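Local coordinates for RagA protein (Porphyromonas gingivalis, PDB 6SLN) that probably imports peptides across the outer membrane as a TonB-dependent receptor, working together with a partner protein bound to its extracellular side, at residues A[640-654]-A[665-678]. Numbering follows the deposited sequence.
Sequences GNSEIGNYNHQALVT and LSISTAGNPDLSWE
T669 meets the backbone of 640-654 through OG1, which has two partners: it donates to Q650 O at 2.8 Å and accepts a weak bond from L652 N. The torsion chi1 of 68° sets the hydroxyl between T669's own N and carbonyl carbon, so that OG1 lies alongside the L652 side chain, which points the same way. L652 O is likewise shared. S668 N reaches it at 2.7 Å from above the carbonyl plane, and T669 N adds a weak, longer bond. On one side of T669, T654 and S666 form an antiparallel hydrogen-bonded pair; on the other, N672 N donates to H649 O with a nearly straight N-H...O angle of 171°.

The contact holds two separate short ladders with loops between them, their register offset by one residue. One is the hairpin of 652-655 with 665-667; the other, N641 with E678, lies where neighbouring strands 627-641 and 678-691 of the TonB-dependent receptor barrel meet the loop. At that pair, N641 ND2 gives E678 OE2 a bond of 3.0 Å that enters from well above the carboxylate plane. The amide and carboxylate planes stand 78° apart. L711 N holds the other oxygen, E678 OE1. S642 CB makes a CH-pi contact over one face of the W677 six-membered ring, 4.0 Å from its centroid and offset toward the rim, while N641 N lies at the ring edge; R603 O takes the indole NE1, and S642 OG bonds Y569 OH. Between the ladders, I644 CD1 and L675 CD2 meet tip to tip at 3.9 Å. At the far end, L652, V653 and T654 continue the antiparallel ladder onto a strand of another protein's chain.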
ATOM      1  N   GLY A 640       5.058 -36.550  11.924  1.00 37.45           N
ATOM      2  CA  GLY A 640       4.397 -35.409  12.505  1.00 43.75           C
ATOM      3  C   GLY A 640       3.490 -34.710  11.512  1.00 51.74           C
ATOM      4  O   GLY A 640       3.622 -34.864  10.297  1.00 48.53           O
ATOM      5  N   ASN A 641       2.542 -33.955  12.063  1.00 46.39           N
ATOM      6  CA  ASN A 641       1.689 -33.070  11.300  1.00 36.29           C
ATOM      7  C   ASN A 641       1.567 -31.780  12.088  1.00 37.85           C
ATOM      8  O   ASN A 641       1.298 -31.812  13.294  1.00 34.99           O
ATOM      9  CB  ASN A 641       0.303 -33.686  11.039  1.00 46.64           C
ATOM     10  CG  ASN A 641      -0.573 -32.789  10.140  1.00 48.12           C
ATOM     11  OD1 ASN A 641      -0.107 -31.783   9.607  1.00 42.07           O
ATOM     12  ND2 ASN A 641      -1.830 -33.143   9.993  1.00 44.36           N
ATOM     13  N   SER A 642       1.780 -30.647  11.411  1.00 34.85           N
ATOM     14  CA  SER A 642       1.729 -29.354  12.083  1.00 41.41           C
ATOM     15  C   SER A 642       1.119 -28.288  11.190  1.00 48.97           C
ATOM     16  O   SER A 642       1.265 -27.088  11.474  1.00 47.46           O
ATOM     17  CB  SER A 642       3.110 -28.897  12.514  1.00 32.88           C
ATOM     18  OG  SER A 642       4.025 -29.121  11.462  1.00 42.78           O
ATOM     19  N   GLU A 643       0.449 -28.696  10.115  1.00 40.26           N
ATOM     20  CA  GLU A 643      -0.187 -27.746   9.214  1.00 40.49           C
ATOM     21  C   GLU A 643      -1.368 -27.116   9.935  1.00 38.22           C
ATOM     22  O   GLU A 643      -2.526 -27.486   9.746  1.00 41.92           O
ATOM     23  CB  GLU A 643      -0.629 -28.416   7.923  1.00 46.67           C
ATOM     24  CG  GLU A 643       0.389 -28.351   6.827  1.00 53.90           C
ATOM     25  CD  GLU A 643       1.189 -27.077   6.829  1.00 57.80           C
ATOM     26  OE1 GLU A 643       0.576 -25.978   6.868  1.00 39.33           O
ATOM     27  OE2 GLU A 643       2.441 -27.188   6.790  1.00 67.40           O
ATOM     28  N   ILE A 644      -1.072 -26.129  10.767  1.00 43.75           N
ATOM     29  CA  ILE A 644      -2.090 -25.281  11.357  1.00 44.36           C
ATOM     30  C   ILE A 644      -1.649 -23.829  11.204  1.00 46.44           C
ATOM     31  O   ILE A 644      -0.624 -23.536  10.592  1.00 52.41           O
ATOM     32  CB  ILE A 644      -2.334 -25.623  12.830  1.00 41.15           C
ATOM     33  CG1 ILE A 644      -1.036 -25.375  13.607  1.00 32.67           C
ATOM     34  CG2 ILE A 644      -2.798 -27.069  12.952  1.00 40.43           C
ATOM     35  CD1 ILE A 644      -1.180 -25.543  15.112  1.00 35.25           C
ATOM     36  N   GLY A 645      -2.436 -22.923  11.776  1.00 42.61           N
ATOM     37  CA  GLY A 645      -2.068 -21.523  11.800  1.00 39.31           C
ATOM     38  C   GLY A 645      -0.701 -21.300  12.425  1.00 49.28           C
ATOM     39  O   GLY A 645      -0.071 -22.197  12.984  1.00 53.82           O
ATOM     40  N   ASN A 646      -0.235 -20.055  12.318  1.00 49.71           N
ATOM     41  CA  ASN A 646       1.121 -19.707  12.720  1.00 47.15           C
ATOM     42  C   ASN A 646       1.251 -19.315  14.188  1.00 42.99           C
ATOM     43  O   ASN A 646       2.362 -19.357  14.730  1.00 49.23           O
ATOM     44  CB  ASN A 646       1.645 -18.555  11.851  1.00 46.70           C
ATOM     45  CG  ASN A 646       1.756 -18.932  10.396  1.00 41.42           C
ATOM     46  OD1 ASN A 646       2.292 -19.996  10.068  1.00 35.05           O
ATOM     47  ND2 ASN A 646       1.265 -18.050   9.502  1.00 29.31           N
ATOM     48  N   TYR A 647       0.159 -18.931  14.838  1.00 35.09           N
ATOM     49  CA  TYR A 647       0.200 -18.296  16.147  1.00 29.03           C
ATOM     50  C   TYR A 647      -0.972 -18.783  16.997  1.00 29.38           C
ATOM     51  O   TYR A 647      -1.767 -18.002  17.509  1.00 37.21           O
ATOM     52  CB  TYR A 647       0.132 -16.772  16.033  1.00 29.13           C
ATOM     53  CG  TYR A 647       1.051 -16.149  15.010  1.00 39.32           C
ATOM     54  CD1 TYR A 647       2.432 -16.068  15.240  1.00 34.40           C
ATOM     55  CD2 TYR A 647       0.543 -15.624  13.816  1.00 40.15           C
ATOM     56  CE1 TYR A 647       3.280 -15.495  14.311  1.00 36.91           C
ATOM     57  CE2 TYR A 647       1.392 -15.033  12.871  1.00 43.48           C
ATOM     58  CZ  TYR A 647       2.764 -14.968  13.126  1.00 47.17           C
ATOM     59  OH  TYR A 647       3.623 -14.402  12.193  1.00 46.64           O
ATOM     60  N   ASN A 648      -1.105 -20.093  17.154  1.00 29.84           N
ATOM     61  CA  ASN A 648      -2.301 -20.654  17.765  1.00 30.22           C
ATOM     62  C   ASN A 648      -2.140 -21.023  19.227  1.00 37.02           C
ATOM     63  O   ASN A 648      -3.099 -21.532  19.819  1.00 43.57           O
ATOM     64  CB  ASN A 648      -2.749 -21.898  16.995  1.00 42.84           C
ATOM     65  CG  ASN A 648      -3.434 -21.560  15.692  1.00 46.02           C
ATOM     66  OD1 ASN A 648      -4.260 -20.648  15.620  1.00 37.10           O
ATOM     67  ND2 ASN A 648      -3.079 -22.284  14.648  1.00 52.28           N
ATOM     68  N   HIS A 649      -0.956 -20.821  19.818  1.00 35.19           N
ATOM     69  CA  HIS A 649      -0.752 -21.130  21.226  1.00 45.84           C
ATOM     70  C   HIS A 649      -0.708 -19.905  22.126  1.00 45.28           C
ATOM     71  O   HIS A 649      -1.009 -20.024  23.318  1.00 49.48           O
ATOM     72  CB  HIS A 649       0.542 -21.930  21.420  1.00 51.71           C
ATOM     73  CG  HIS A 649       1.742 -21.299  20.791  1.00 51.59           C
ATOM     74  ND1 HIS A 649       2.571 -20.438  21.474  1.00 51.37           N
ATOM     75  CD2 HIS A 649       2.256 -21.408  19.541  1.00 50.70           C
ATOM     76  CE1 HIS A 649       3.544 -20.040  20.673  1.00 51.66           C
ATOM     77  NE2 HIS A 649       3.379 -20.619  19.496  1.00 50.91           N
ATOM     78  N   GLN A 650      -0.361 -18.743  21.587  1.00 35.63           N
ATOM     79  CA  GLN A 650      -0.246 -17.541  22.390  1.00 30.44           C
ATOM     80  C   GLN A 650      -1.619 -17.062  22.861  1.00 42.62           C
ATOM     81  O   GLN A 650      -2.618 -17.184  22.145  1.00 42.05           O
ATOM     82  CB  GLN A 650       0.466 -16.461  21.569  1.00 29.88           C
ATOM     83  CG  GLN A 650       1.851 -16.895  21.063  1.00 29.83           C
ATOM     84  CD  GLN A 650       1.862 -17.384  19.610  1.00 43.30           C
ATOM     85  OE1 GLN A 650       0.934 -18.059  19.149  1.00 41.20           O
ATOM     86  NE2 GLN A 650       2.928 -17.063  18.894  1.00 45.52           N
ATOM     87  N   ALA A 651      -1.672 -16.518  24.082  1.00 46.16           N
ATOM     88  CA  ALA A 651      -2.877 -15.871  24.598  1.00 44.71           C
ATOM     89  C   ALA A 651      -2.756 -14.374  24.357  1.00 43.94           C
ATOM     90  O   ALA A 651      -1.875 -13.727  24.927  1.00 42.83           O
ATOM     91  CB  ALA A 651      -3.075 -16.163  26.080  1.00 31.56           C
ATOM     92  N   LEU A 652      -3.642 -13.820  23.533  1.00 41.57           N
ATOM     93  CA  LEU A 652      -3.347 -12.551  22.883  1.00 41.26           C
ATOM     94  C   LEU A 652      -4.376 -11.473  23.156  1.00 37.89           C
ATOM     95  O   LEU A 652      -5.542 -11.748  23.433  1.00 37.76           O
ATOM     96  CB  LEU A 652      -3.223 -12.732  21.389  1.00 29.18           C
ATOM     97  CG  LEU A 652      -2.008 -13.594  21.119  1.00 35.13           C
ATOM     98  CD1 LEU A 652      -2.043 -14.088  19.671  1.00 33.90           C
ATOM     99  CD2 LEU A 652      -0.770 -12.770  21.457  1.00 29.04           C
ATOM    100  N   VAL A 653      -3.912 -10.230  23.053  1.00 38.23           N
ATOM    101  CA  VAL A 653      -4.775  -9.062  23.000  1.00 40.34           C
ATOM    102  C   VAL A 653      -4.470  -8.340  21.699  1.00 39.25           C
ATOM    103  O   VAL A 653      -3.425  -8.539  21.073  1.00 40.85           O
ATOM    104  CB  VAL A 653      -4.601  -8.123  24.212  1.00 42.93           C
ATOM    105  CG1 VAL A 653      -4.802  -8.905  25.519  1.00 34.84           C
ATOM    106  CG2 VAL A 653      -3.239  -7.448  24.175  1.00 42.57           C
ATOM    107  N   THR A 654      -5.413  -7.511  21.276  1.00 32.09           N
ATOM    108  CA  THR A 654      -5.267  -6.824  20.006  1.00 35.29           C
ATOM    109  C   THR A 654      -5.966  -5.480  20.099  1.00 34.56           C
ATOM    110  O   THR A 654      -6.693  -5.192  21.055  1.00 35.98           O
ATOM    111  CB  THR A 654      -5.813  -7.670  18.837  1.00 44.33           C
ATOM    112  OG1 THR A 654      -5.161  -7.290  17.618  1.00 51.47           O
ATOM    113  CG2 THR A 654      -7.336  -7.518  18.683  1.00 29.90           C
ATOM    114  N   LEU A 665      -7.981  -2.036  23.921  1.00 40.32           N
ATOM    115  CA  LEU A 665      -7.510  -3.414  23.851  1.00 37.24           C
ATOM    116  C   LEU A 665      -8.648  -4.394  24.119  1.00 38.71           C
ATOM    117  O   LEU A 665      -9.497  -4.155  24.988  1.00 30.61           O
ATOM    118  CB  LEU A 665      -6.380  -3.647  24.855  1.00 40.58           C
ATOM    119  CG  LEU A 665      -5.118  -2.871  24.516  1.00 43.10           C
ATOM    120  CD1 LEU A 665      -4.111  -3.018  25.656  1.00 37.63           C
ATOM    121  CD2 LEU A 665      -4.593  -3.415  23.226  1.00 37.15           C
ATOM    122  N   SER A 666      -8.658  -5.499  23.372  1.00 36.47           N
ATOM    123  CA  SER A 666      -9.592  -6.591  23.616  1.00 35.56           C
ATOM    124  C   SER A 666      -8.848  -7.909  23.542  1.00 44.71           C
ATOM    125  O   SER A 666      -7.872  -8.054  22.802  1.00 39.66           O
ATOM    126  CB  SER A 666     -10.750  -6.616  22.616  1.00 30.06           C
ATOM    127  OG  SER A 666     -11.597  -5.496  22.825  1.00 34.77           O
ATOM    128  N   ILE A 667      -9.309  -8.869  24.339  1.00 43.94           N
ATOM    129  CA  ILE A 667      -8.710 -10.190  24.318  1.00 31.37           C
ATOM    130  C   ILE A 667      -8.983 -10.794  22.957  1.00 36.10           C
ATOM    131  O   ILE A 667     -10.138 -10.882  22.531  1.00 33.42           O
ATOM    132  CB  ILE A 667      -9.292 -11.057  25.432  1.00 31.29           C
ATOM    133  CG1 ILE A 667      -8.587 -10.750  26.742  1.00 36.54           C
ATOM    134  CG2 ILE A 667      -9.187 -12.537  25.058  1.00 31.35           C
ATOM    135  CD1 ILE A 667      -9.501 -10.753  27.937  1.00 37.95           C
ATOM    136  N   SER A 668      -7.939 -11.207  22.254  1.00 35.92           N
ATOM    137  CA  SER A 668      -8.227 -11.787  20.951  1.00 31.59           C
ATOM    138  C   SER A 668      -8.211 -13.308  20.958  1.00 35.80           C
ATOM    139  O   SER A 668      -9.090 -13.917  20.361  1.00 42.55           O
ATOM    140  CB  SER A 668      -7.265 -11.240  19.884  1.00 45.52           C
ATOM    141  OG  SER A 668      -6.130 -12.055  19.689  1.00 55.89           O
ATOM    142  N   THR A 669      -7.275 -13.973  21.615  1.00 34.43           N
ATOM    143  CA  THR A 669      -7.321 -15.424  21.562  1.00 31.72           C
ATOM    144  C   THR A 669      -7.374 -16.003  22.958  1.00 38.15           C
ATOM    145  O   THR A 669      -6.915 -15.392  23.925  1.00 53.80           O
ATOM    146  CB  THR A 669      -6.133 -16.029  20.814  1.00 30.05           C
ATOM    147  OG1 THR A 669      -4.928 -15.803  21.564  1.00 30.08           O
ATOM    148  CG2 THR A 669      -6.037 -15.402  19.412  1.00 29.47           C
ATOM    149  N   ALA A 670      -7.948 -17.200  23.033  1.00 35.33           N
ATOM    150  CA  ALA A 670      -7.976 -17.944  24.282  1.00 36.60           C
ATOM    151  C   ALA A 670      -6.584 -18.463  24.643  1.00 45.24           C
ATOM    152  O   ALA A 670      -6.115 -18.290  25.786  1.00 48.34           O
ATOM    153  CB  ALA A 670      -8.980 -19.092  24.166  1.00 32.46           C
ATOM    154  N   GLY A 671      -5.910 -19.098  23.680  1.00 37.69           N
ATOM    155  CA  GLY A 671      -4.578 -19.633  23.888  1.00 47.74           C
ATOM    156  C   GLY A 671      -4.575 -21.087  24.344  1.00 46.57           C
ATOM    157  O   GLY A 671      -5.589 -21.648  24.761  1.00 39.54           O
ATOM    158  N   ASN A 672      -3.394 -21.708  24.229  1.00 43.24           N
ATOM    159  CA  ASN A 672      -3.135 -23.085  24.641  1.00 45.42           C
ATOM    160  C   ASN A 672      -1.629 -23.333  24.765  1.00 46.37           C
ATOM    161  O   ASN A 672      -0.971 -23.728  23.789  1.00 46.37           O
ATOM    162  CB  ASN A 672      -3.760 -24.074  23.661  1.00 45.20           C
ATOM    163  CG  ASN A 672      -3.461 -25.505  24.022  1.00 57.16           C
ATOM    164  OD1 ASN A 672      -3.163 -26.328  23.156  1.00 55.60           O
ATOM    165  ND2 ASN A 672      -3.528 -25.813  25.315  1.00 72.14           N
ATOM    166  N   PRO A 673      -1.053 -23.123  25.954  1.00 46.03           N
ATOM    167  CA  PRO A 673       0.412 -23.205  26.086  1.00 43.46           C
ATOM    168  C   PRO A 673       0.998 -24.550  25.709  1.00 51.45           C
ATOM    169  O   PRO A 673       2.164 -24.600  25.295  1.00 60.03           O
ATOM    170  CB  PRO A 673       0.649 -22.894  27.566  1.00 33.94           C
ATOM    171  CG  PRO A 673      -0.558 -22.141  28.003  1.00 33.89           C
ATOM    172  CD  PRO A 673      -1.697 -22.732  27.216  1.00 42.29           C
ATOM    173  N   ASP A 674       0.234 -25.636  25.792  1.00 51.86           N
ATOM    174  CA  ASP A 674       0.786 -26.952  25.519  1.00 55.49           C
ATOM    175  C   ASP A 674       0.531 -27.440  24.093  1.00 49.52           C
ATOM    176  O   ASP A 674       0.788 -28.614  23.802  1.00 48.05           O
ATOM    177  CB  ASP A 674       0.259 -27.949  26.547  1.00 66.68           C
ATOM    178  CG  ASP A 674       0.853 -27.708  27.932  1.00 74.02           C
ATOM    179  OD1 ASP A 674       2.097 -27.755  28.077  1.00 70.65           O
ATOM    180  OD2 ASP A 674       0.072 -27.446  28.867  1.00 80.56           O
ATOM    181  N   LEU A 675       0.068 -26.569  23.193  1.00 38.83           N
ATOM    182  CA  LEU A 675      -0.008 -26.917  21.782  1.00 40.35           C
ATOM    183  C   LEU A 675       1.296 -27.543  21.310  1.00 42.95           C
ATOM    184  O   LEU A 675       2.367 -26.975  21.506  1.00 50.80           O
ATOM    185  CB  LEU A 675      -0.303 -25.673  20.952  1.00 44.70           C
ATOM    186  CG  LEU A 675      -0.959 -25.960  19.595  1.00 45.92           C
ATOM    187  CD1 LEU A 675      -2.238 -26.798  19.760  1.00 49.08           C
ATOM    188  CD2 LEU A 675      -1.273 -24.671  18.900  1.00 31.97           C
ATOM    189  N   SER A 676       1.199 -28.708  20.675  1.00 39.07           N
ATOM    190  CA  SER A 676       2.374 -29.369  20.122  1.00 36.51           C
ATOM    191  C   SER A 676       1.974 -30.114  18.850  1.00 46.06           C
ATOM    192  O   SER A 676       0.836 -30.017  18.369  1.00 43.87           O
ATOM    193  CB  SER A 676       3.012 -30.287  21.173  1.00 47.85           C
ATOM    194  OG  SER A 676       4.313 -30.729  20.792  1.00 52.61           O
ATOM    195  N   TRP A 677       2.939 -30.837  18.286  1.00 47.21           N
ATOM    196  CA  TRP A 677       2.702 -31.639  17.096  1.00 45.00           C
ATOM    197  C   TRP A 677       1.525 -32.582  17.278  1.00 54.15           C
ATOM    198  O   TRP A 677       1.312 -33.138  18.362  1.00 54.64           O
ATOM    199  CB  TRP A 677       3.929 -32.476  16.778  1.00 41.48           C
ATOM    200  CG  TRP A 677       5.055 -31.687  16.334  1.00 43.05           C
ATOM    201  CD1 TRP A 677       5.898 -30.961  17.114  1.00 43.14           C
ATOM    202  CD2 TRP A 677       5.502 -31.529  14.988  1.00 44.55           C
ATOM    203  NE1 TRP A 677       6.852 -30.360  16.338  1.00 48.77           N
ATOM    204  CE2 TRP A 677       6.632 -30.687  15.025  1.00 49.67           C
ATOM    205  CE3 TRP A 677       5.070 -32.026  13.758  1.00 34.89           C
ATOM    206  CZ2 TRP A 677       7.325 -30.315  13.874  1.00 49.29           C
ATOM    207  CZ3 TRP A 677       5.763 -31.668  12.620  1.00 50.40           C
ATOM    208  CH2 TRP A 677       6.876 -30.819  12.683  1.00 51.77           C
ATOM    209  N   GLU A 678       0.768 -32.769  16.195  1.00 55.47           N
ATOM    210  CA  GLU A 678      -0.089 -33.938  16.049  1.00 47.51           C
ATOM    211  C   GLU A 678       0.780 -35.099  15.579  1.00 45.04           C
ATOM    212  O   GLU A 678       1.587 -34.948  14.659  1.00 50.47           O
ATOM    213  CB  GLU A 678      -1.219 -33.641  15.063  1.00 38.89           C
ATOM    214  CG  GLU A 678      -1.963 -34.839  14.501  1.00 37.63           C
ATOM    215  CD  GLU A 678      -3.056 -34.420  13.497  1.00 47.69           C
ATOM    216  OE1 GLU A 678      -4.035 -33.775  13.963  1.00 43.13           O
ATOM    217  OE2 GLU A 678      -2.934 -34.721  12.265  1.00 35.93           O
TER